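Local coordinates for protein homoserine dehydrogenase (Staphylococcus aureus M1064, PDB 4PG7) that catalyses the NAD(P)-dependent interconversion of L-aspartate semialdehyde and L-homoserine in the aspartate pathway of amino-acid biosynthesis, at residues E136-A139 with E140-V144; T181-F184 with I185-M189; V227-S230 with Y231-N235. All coordinates share one frame; numbering follows the deposited sequence. Where two conformers were deposited one is given.

Contact 1 of 3, residues E136-A139 with E140-V144; sequences EDLA and EENGV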
loop_
_atom_site.group_PDB
_atom_site.type_symbol
_atom_site.label_atom_id
_atom_site.label_comp_id
_atom_site.label_asym_id
_atom_site.label_seq_id
_atom_site.Cartn_x
_atom_site.Cartn_y
_atom_site.Cartn_z
ATOM N N GLU A 136 -13.109 0.523 -22.196
ATOM C CA GLU A 136 -11.690 0.729 -22.481
ATOM C C GLU A 136 -11.343 0.457 -23.965
ATOM O O GLU A 136 -10.579 1.219 -24.566
ATOM C CB GLU A 136 -10.816 -0.134 -21.570
ATOM C CG GLU A 136 -10.682 0.427 -20.162
ATOM C CD GLU A 136 -9.585 -0.246 -19.365
ATOM O OE1 GLU A 136 -9.737 -1.451 -19.034
ATOM O OE2 GLU A 136 -8.576 0.448 -19.073
ATOM N N ASP A 137 -11.913 -0.606 -24.538
ATOM C CA ASP A 137 -11.652 -0.977 -25.939
ATOM C C ASP A 137 -12.246 0.066 -26.885
ATOM O O ASP A 137 -11.632 0.451 -27.884
ATOM C CB ASP A 137 -12.293 -2.326 -26.293
ATOM C CG ASP A 137 -11.640 -3.514 -25.602
ATOM O OD1 ASP A 137 -10.542 -3.376 -25.026
ATOM O OD2 ASP A 137 -12.249 -4.601 -25.645
ATOM N N LEU A 138 -13.459 0.496 -26.562
ATOM C CA LEU A 138 -14.177 1.461 -27.373
ATOM C C LEU A 138 -13.446 2.805 -27.347
ATOM O O LEU A 138 -13.344 3.481 -28.372
ATOM C CB LEU A 138 -15.617 1.587 -26.870
ATOM C CG LEU A 138 -16.678 2.180 -27.787
ATOM C CD1 LEU A 138 -16.745 1.483 -29.143
ATOM C CD2 LEU A 138 -18.026 2.113 -27.084
ATOM N N ALA A 139 -12.892 3.157 -26.192
ATOM C CA ALA A 139 -12.090 4.371 -26.065
ATOM C C ALA A 139 -10.824 4.321 -26.940
ATOM O O ALA A 139 -10.580 5.239 -27.738
ATOM C CB ALA A 139 -11.714 4.608 -24.621
ATOM N N GLU A 140 -10.031 3.258 -26.780
ATOM C CA GLU A 140 -8.812 3.061 -27.579
ATOM C C GLU A 140 -9.134 3.117 -29.069
ATOM O O GLU A 140 -8.439 3.780 -29.852
ATOM C CB GLU A 140 -8.134 1.716 -27.262
ATOM C CG GLU A 140 -6.868 1.476 -28.094
ATOM C CD GLU A 140 -6.327 0.057 -28.011
ATOM O OE1 GLU A 140 -6.454 -0.589 -26.948
ATOM O OE2 GLU A 140 -5.747 -0.412 -29.016
ATOM N N GLU A 141 -10.196 2.411 -29.433
ATOM C CA GLU A 141 -10.716 2.359 -30.790
ATOM C C GLU A 141 -11.055 3.736 -31.375
ATOM O O GLU A 141 -10.874 3.975 -32.579
ATOM C CB GLU A 141 -11.949 1.465 -30.772
ATOM C CG GLU A 141 -12.692 1.278 -32.078
ATOM C CD GLU A 141 -13.778 0.225 -31.930
ATOM O OE1 GLU A 141 -14.952 0.522 -32.225
ATOM O OE2 GLU A 141 -13.456 -0.899 -31.481
ATOM N N ASN A 142 -11.539 4.638 -30.530
ATOM C CA ASN A 142 -11.917 5.974 -30.974
ATOM C C ASN A 142 -10.882 7.066 -30.662
ATOM O O ASN A 142 -11.156 8.248 -30.843
ATOM C CB ASN A 142 -13.277 6.339 -30.372
ATOM C CG ASN A 142 -14.421 5.623 -31.056
ATOM O OD1 ASN A 142 -14.885 6.056 -32.112
ATOM N ND2 ASN A 142 -14.874 4.529 -30.472
ATOM N N GLY A 143 -9.708 6.671 -30.185
ATOM C CA GLY A 143 -8.628 7.617 -29.934
ATOM C C GLY A 143 -8.871 8.589 -28.804
ATOM O O GLY A 143 -8.388 9.720 -28.851
ATOM N N VAL A 144 -9.610 8.155 -27.783
ATOM C CA VAL A 144 -9.915 8.997 -26.625
ATOM C C VAL A 144 -9.668 8.212 -25.334
ATOM O O VAL A 144 -9.530 7.003 -25.356
ATOM C CB VAL A 144 -11.382 9.512 -26.642
ATOM C CG1 VAL A 144 -11.593 10.506 -27.784
ATOM C CG2 VAL A 144 -12.380 8.358 -26.736
#
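The side-chain amide of Asn142 points an N-H of ND2 at Leu138 O, 2.8 Å away and nearly straight at 163°, with the oxygen close to the amide plane. ND2 itself is tilted from the carbonyl plane. Leu138 CD1 lies in van der Waals contact with the same nitrogen, ND2, at 3.8 Å, and at the other end of the amide OD1 is hydrogen-bonded to Lys117 NZ, so both polar atoms are held. With CG beside its own backbone N (chi1 -75°), the Asn142 side chain lies alongside that of Leu138 and points the same way, which brings ND2 next to the Leu138 carbonyl. The Glu141 carboxylate comes in obliquely on the leucine, OE1 3.7 Å from Leu138 CD1. Helix 129-141 is the crossover of the beta-alpha-beta unit between strands 119-122 and 146-147 of the parallel sheet, and it is closed here by a Schellman motif. Gly143, with positive phi, is its C-prime residue: Gly143 N bonds Glu140 O at 3.2 Å, and Val144 N reaches Ala139 O at 3.1 Å from above the carbonyl plane. Asn142 N makes weak, strongly bent bonds to Leu138 O and Ala139 O. As the chain turns, Val144 CG2 comes within 4.4 Å of Ala139 CB, and both residues rest on Leu114 of helix 106-115. One turn earlier, Asp137 OD1 forms a salt bridge with Lys133.

Contact 2 of 3, residues T181-F184 with I185-M189; sequences TSNF and ILSKM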
loop_
_atom_site.group_PDB
_atom_site.type_symbol
_atom_site.label_atom_id
_atom_site.label_comp_id
_atom_site.label_asym_id
_atom_site.label_seq_id
_atom_site.Cartn_x
_atom_site.Cartn_y
_atom_site.Cartn_z
ATOM N N THR A 181 -17.944 -1.848 6.466
ATOM C CA THR A 181 -19.041 -2.124 7.413
ATOM C C THR A 181 -18.972 -3.528 8.000
ATOM O O THR A 181 -19.134 -3.703 9.216
ATOM C CB THR A 181 -20.404 -1.916 6.727
ATOM O OG1 THR A 181 -20.526 -0.534 6.358
ATOM C CG2 THR A 181 -21.537 -2.305 7.656
ATOM N N SER A 182 -18.723 -4.522 7.149
ATOM C CA SER A 182 -18.596 -5.888 7.644
ATOM C C SER A 182 -17.389 -6.078 8.528
ATOM O O SER A 182 -17.447 -6.783 9.511
ATOM C CB SER A 182 -18.475 -6.890 6.514
ATOM O OG SER A 182 -19.710 -7.084 5.875
ATOM N N ASN A 183 -16.272 -5.463 8.153
ATOM C CA ASN A 183 -15.097 -5.550 8.978
ATOM C C ASN A 183 -15.319 -4.875 10.314
ATOM O O ASN A 183 -14.891 -5.396 11.352
ATOM C CB ASN A 183 -13.887 -4.944 8.291
ATOM C CG ASN A 183 -12.603 -5.473 8.865
ATOM O OD1 ASN A 183 -12.442 -6.700 9.002
ATOM N ND2 ASN A 183 -11.676 -4.586 9.205
ATOM N N PHE A 184 -15.987 -3.732 10.303
ATOM C CA PHE A 184 -16.337 -3.036 11.557
ATOM C C PHE A 184 -17.135 -3.951 12.478
ATOM O O PHE A 184 -16.857 -4.060 13.674
ATOM C CB PHE A 184 -17.124 -1.756 11.279
ATOM C CG PHE A 184 -17.487 -0.988 12.533
ATOM C CD1 PHE A 184 -16.656 0.004 13.027
ATOM C CD2 PHE A 184 -18.641 -1.285 13.236
ATOM C CE1 PHE A 184 -16.976 0.700 14.218
ATOM C CE2 PHE A 184 -18.971 -0.610 14.408
ATOM C CZ PHE A 184 -18.126 0.377 14.905
ATOM N N ILE A 185 -18.128 -4.630 11.909
ATOM C CA ILE A 185 -18.986 -5.504 12.696
ATOM C C ILE A 185 -18.188 -6.642 13.302
ATOM O O ILE A 185 -18.333 -6.955 14.499
ATOM C CB ILE A 185 -20.155 -6.025 11.827
ATOM C CG1 ILE A 185 -21.123 -4.878 11.553
ATOM C CG2 ILE A 185 -20.880 -7.175 12.508
ATOM C CD1 ILE A 185 -22.096 -5.110 10.417
ATOM N N LEU A 186 -17.338 -7.287 12.484
ATOM C CA LEU A 186 -16.520 -8.391 13.009
ATOM C C LEU A 186 -15.551 -7.928 14.118
ATOM O O LEU A 186 -15.335 -8.644 15.090
ATOM C CB LEU A 186 -15.786 -9.111 11.890
ATOM C CG LEU A 186 -16.663 -9.906 10.914
ATOM C CD1 LEU A 186 -15.829 -10.452 9.774
ATOM C CD2 LEU A 186 -17.369 -11.029 11.620
ATOM N N SER A 187 -14.969 -6.746 13.955
ATOM C CA SER A 187 -14.096 -6.165 14.984
ATOM C C SER A 187 -14.855 -5.919 16.286
ATOM O O SER A 187 -14.363 -6.206 17.361
ATOM C CB SER A 187 -13.471 -4.857 14.492
ATOM O OG SER A 187 -12.575 -5.115 13.422
ATOM N N LYS A 188 -16.066 -5.391 16.168
ATOM C CA LYS A 188 -16.905 -5.137 17.337
ATOM C C LYS A 188 -17.249 -6.432 18.076
ATOM O O LYS A 188 -17.117 -6.504 19.297
ATOM C CB LYS A 188 -18.176 -4.430 16.886
ATOM C CG LYS A 188 -19.104 -4.018 18.018
ATOM C CD LYS A 188 -18.577 -2.837 18.817
ATOM C CE LYS A 188 -18.633 -1.535 18.034
ATOM N NZ LYS A 188 -18.393 -0.380 18.936
ATOM N N MET A 189 -17.677 -7.450 17.329
ATOM C CA MET A 189 -17.997 -8.742 17.914
ATOM C C MET A 189 -16.797 -9.261 18.657
ATOM O O MET A 189 -16.893 -9.724 19.800
ATOM C CB MET A 189 -18.409 -9.749 16.840
ATOM C CG MET A 189 -19.733 -9.461 16.171
ATOM S SD MET A 189 -20.106 -10.579 14.806
ATOM C CE MET A 189 -20.351 -12.093 15.718
HETATM O O HOH W 1 -12.379 -7.292 11.683
#
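Two neighbouring turns of helix 180-192 meet here, with Asn183 and Ser187, and Phe184 and Lys188, as i to i+4 pairs. On the first side a water donates to both side chains, 2.7 Å from Asn183 OD1 and 2.8 Å from Ser187 OG. Ser187 OG is also bonded to Glu298 OE1 and Asp299 N, and Asn183 ND2 to the carbonyls of Val297 and Asp299, so this buried polar cluster links the helix to the segment around 297-299. The helix belongs to the homoserine dehydrogenase family region, where it follows strand 171-177 of the mixed sheet. Along the backbone, regular alpha-helical bonds run from Ile185, Leu186, Ser187 and Lys188 to the carbonyls four residues before them; Ser187 N to Asn183 O, for example, is 2.9 Å. Phe184 and Lys188 lie side by side and point the same way. The lysine bends twice (chi2 73°, chi3 71°), which sets CE 3.7 Å from Phe184 CZ at an oblique approach to the ring, and NZ goes on to a salt bridge with Glu192. Phe208 stacks on the Phe184 ring. Next to this pair, Ile185 CD1 packs alongside Thr181 CG2 at 4.0 Å, and the isoleucine also touches Phe196, Ala199 and Leu200 of helix 196-205.

Contact 3 of 3, residues V227-S230 with Y231-N235; sequences VITS and YLSFN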
loop_
_atom_site.group_PDB
_atom_site.type_symbol
_atom_site.label_atom_id
_atom_site.label_comp_id
_atom_site.label_asym_id
_atom_site.label_seq_id
_atom_site.Cartn_x
_atom_site.Cartn_y
_atom_site.Cartn_z
ATOM N N VAL A 227 -14.490 -8.652 -8.317
ATOM C CA VAL A 227 -14.552 -8.604 -9.786
ATOM C C VAL A 227 -13.602 -7.531 -10.323
ATOM O O VAL A 227 -12.802 -7.779 -11.222
ATOM C CB VAL A 227 -15.967 -8.313 -10.306
ATOM C CG1 VAL A 227 -15.948 -8.134 -11.822
ATOM C CG2 VAL A 227 -16.928 -9.424 -9.929
ATOM N N ILE A 228 -13.681 -6.341 -9.755
ATOM C CA ILE A 228 -12.845 -5.229 -10.193
ATOM C C ILE A 228 -11.367 -5.505 -9.932
ATOM O O ILE A 228 -10.528 -5.308 -10.810
ATOM C CB ILE A 228 -13.238 -3.907 -9.500
ATOM C CG1 ILE A 228 -14.675 -3.482 -9.852
ATOM C CG2 ILE A 228 -12.278 -2.787 -9.881
ATOM C CD1 ILE A 228 -14.913 -3.252 -11.332
ATOM N N THR A 229 -11.044 -5.937 -8.721
ATOM C CA THR A 229 -9.672 -6.228 -8.368
ATOM C C THR A 229 -9.068 -7.333 -9.268
ATOM O O THR A 229 -7.889 -7.255 -9.634
ATOM C CB THR A 229 -9.547 -6.565 -6.885
ATOM O OG1 THR A 229 -10.058 -5.464 -6.123
ATOM C CG2 THR A 229 -8.103 -6.813 -6.491
ATOM N N SER A 230 -9.877 -8.318 -9.642
ATOM C CA SER A 230 -9.439 -9.386 -10.545
ATOM C C SER A 230 -9.137 -8.845 -11.941
ATOM O O SER A 230 -8.175 -9.266 -12.598
ATOM C CB SER A 230 -10.514 -10.472 -10.658
ATOM O OG SER A 230 -10.717 -11.133 -9.421
ATOM N N TYR A 231 -9.966 -7.916 -12.394
ATOM C CA TYR A 231 -9.751 -7.266 -13.687
ATOM C C TYR A 231 -8.449 -6.450 -13.707
ATOM O O TYR A 231 -7.660 -6.564 -14.630
ATOM C CB TYR A 231 -10.941 -6.378 -14.035
ATOM C CG TYR A 231 -10.807 -5.729 -15.393
ATOM C CD1 TYR A 231 -10.703 -6.505 -16.540
ATOM C CD2 TYR A 231 -10.764 -4.343 -15.523
ATOM C CE1 TYR A 231 -10.557 -5.914 -17.785
ATOM C CE2 TYR A 231 -10.634 -3.742 -16.767
ATOM C CZ TYR A 231 -10.530 -4.533 -17.891
ATOM O OH TYR A 231 -10.397 -3.930 -19.109
ATOM N N LEU A 232 -8.224 -5.663 -12.661
ATOM C CA LEU A 232 -7.019 -4.874 -12.540
ATOM C C LEU A 232 -5.767 -5.721 -12.284
ATOM O O LEU A 232 -4.719 -5.419 -12.832
ATOM C CB LEU A 232 -7.175 -3.833 -11.431
ATOM C CG LEU A 232 -8.268 -2.789 -11.693
ATOM C CD1 LEU A 232 -8.433 -1.880 -10.491
ATOM C CD2 LEU A 232 -7.956 -1.967 -12.942
ATOM N N SER A 233 -5.880 -6.795 -11.498
ATOM C CA SER A 233 -4.734 -7.658 -11.178
ATOM C C SER A 233 -4.353 -8.647 -12.273
ATOM O O SER A 233 -3.168 -8.872 -12.530
ATOM C CB SER A 233 -5.001 -8.460 -9.888
ATOM O OG SER A 233 -5.198 -7.586 -8.793
ATOM N N PHE A 234 -5.351 -9.287 -12.866
ATOM C CA PHE A 234 -5.119 -10.402 -13.758
ATOM C C PHE A 234 -5.460 -10.104 -15.208
ATOM O O PHE A 234 -5.238 -10.965 -16.057
ATOM C CB PHE A 234 -5.968 -11.596 -13.340
ATOM C CG PHE A 234 -5.825 -11.983 -11.904
ATOM C CD1 PHE A 234 -4.571 -12.154 -11.339
ATOM C CD2 PHE A 234 -6.949 -12.242 -11.131
ATOM C CE1 PHE A 234 -4.445 -12.527 -10.017
ATOM C CE2 PHE A 234 -6.822 -12.632 -9.811
ATOM C CZ PHE A 234 -5.571 -12.779 -9.254
ATOM N N ASN A 235 -6.016 -8.919 -15.487
ATOM C CA ASN A 235 -6.505 -8.581 -16.820
ATOM C C ASN A 235 -7.505 -9.609 -17.354
ATOM O O ASN A 235 -7.548 -9.894 -18.542
ATOM C CB ASN A 235 -5.336 -8.401 -17.787
ATOM C CG ASN A 235 -4.271 -7.463 -17.247
ATOM O OD1 ASN A 235 -4.580 -6.417 -16.680
ATOM N ND2 ASN A 235 -3.008 -7.836 -17.421
#
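Phe234 folds back over Ser230, one turn earlier in helix 220-234. Its CB sits 3.3 Å from Ser230 O, the same oxygen that accepts the backbone bond from Phe234 N at 2.8 Å. Beyond CG, which lies beside the backbone N (chi1 -53°), the CD2 side of the ring slides past the serine: CD2 is 3.5 Å from Ser230 O, which approaches the ring obliquely, and 4.0 Å from Ser230 CB, and CE2 ends 4.2 Å from Ser230 OG. That hydroxyl is hydrogen-bonded to the carbonyl of Val226. One ring face is taken by the preceding residue, Ser233 CB standing 3.9 Å above the plane of the Phe234 ring, over its centre. The ring also meets that of Tyr274, the planes inclined to each other, and the side chain touches Ile171 and Val279 of the mixed sheet.

Ser233 grips Thr229 O twice. Ser233 OG donates to Thr229 O at 2.8 Å, and Ser233 N bonds the same oxygen from the opposite face of the carbonyl plane. Thr229 CG2 lies near that hydroxyl, while Thr229 OG1 turns back to the Lys225 carbonyl. On another side of the helix Ile228 CG2 and Leu232 CD1 run side by side, 4.0 Å apart, and Tyr231 carries its OH out of the contact to Glu136. Serine hydroxyls bonded to carbonyls one turn back are common along alpha helices; the positive phi of Asn235, just past the last helical residue, is the familiar C-terminal ending, here of a helix packed on both strand 171-177 and helix 129-141.

How the contacts relate
All three contacts are local, each within one continuous run of chain, so none closes a long loop and they follow in series without nesting or crossing. Contact 1 comes first, at the end of the crossover helix of the NAD-binding domain. Contact 2 follows in helix 180-192, just after strand 171-177, and contact 3 ends helix 220-234, which packs on that same strand. Contacts 1 and 3 touch through Glu136 OE1 and Tyr231 OH, 2.6 Å apart in a probable hydrogen bond, which ties the nucleotide-binding part to the mixed-sheet part. Contact 2 stands apart, its nearest atoms about 27 Å from contact 1 and about 15 Å from contact 3.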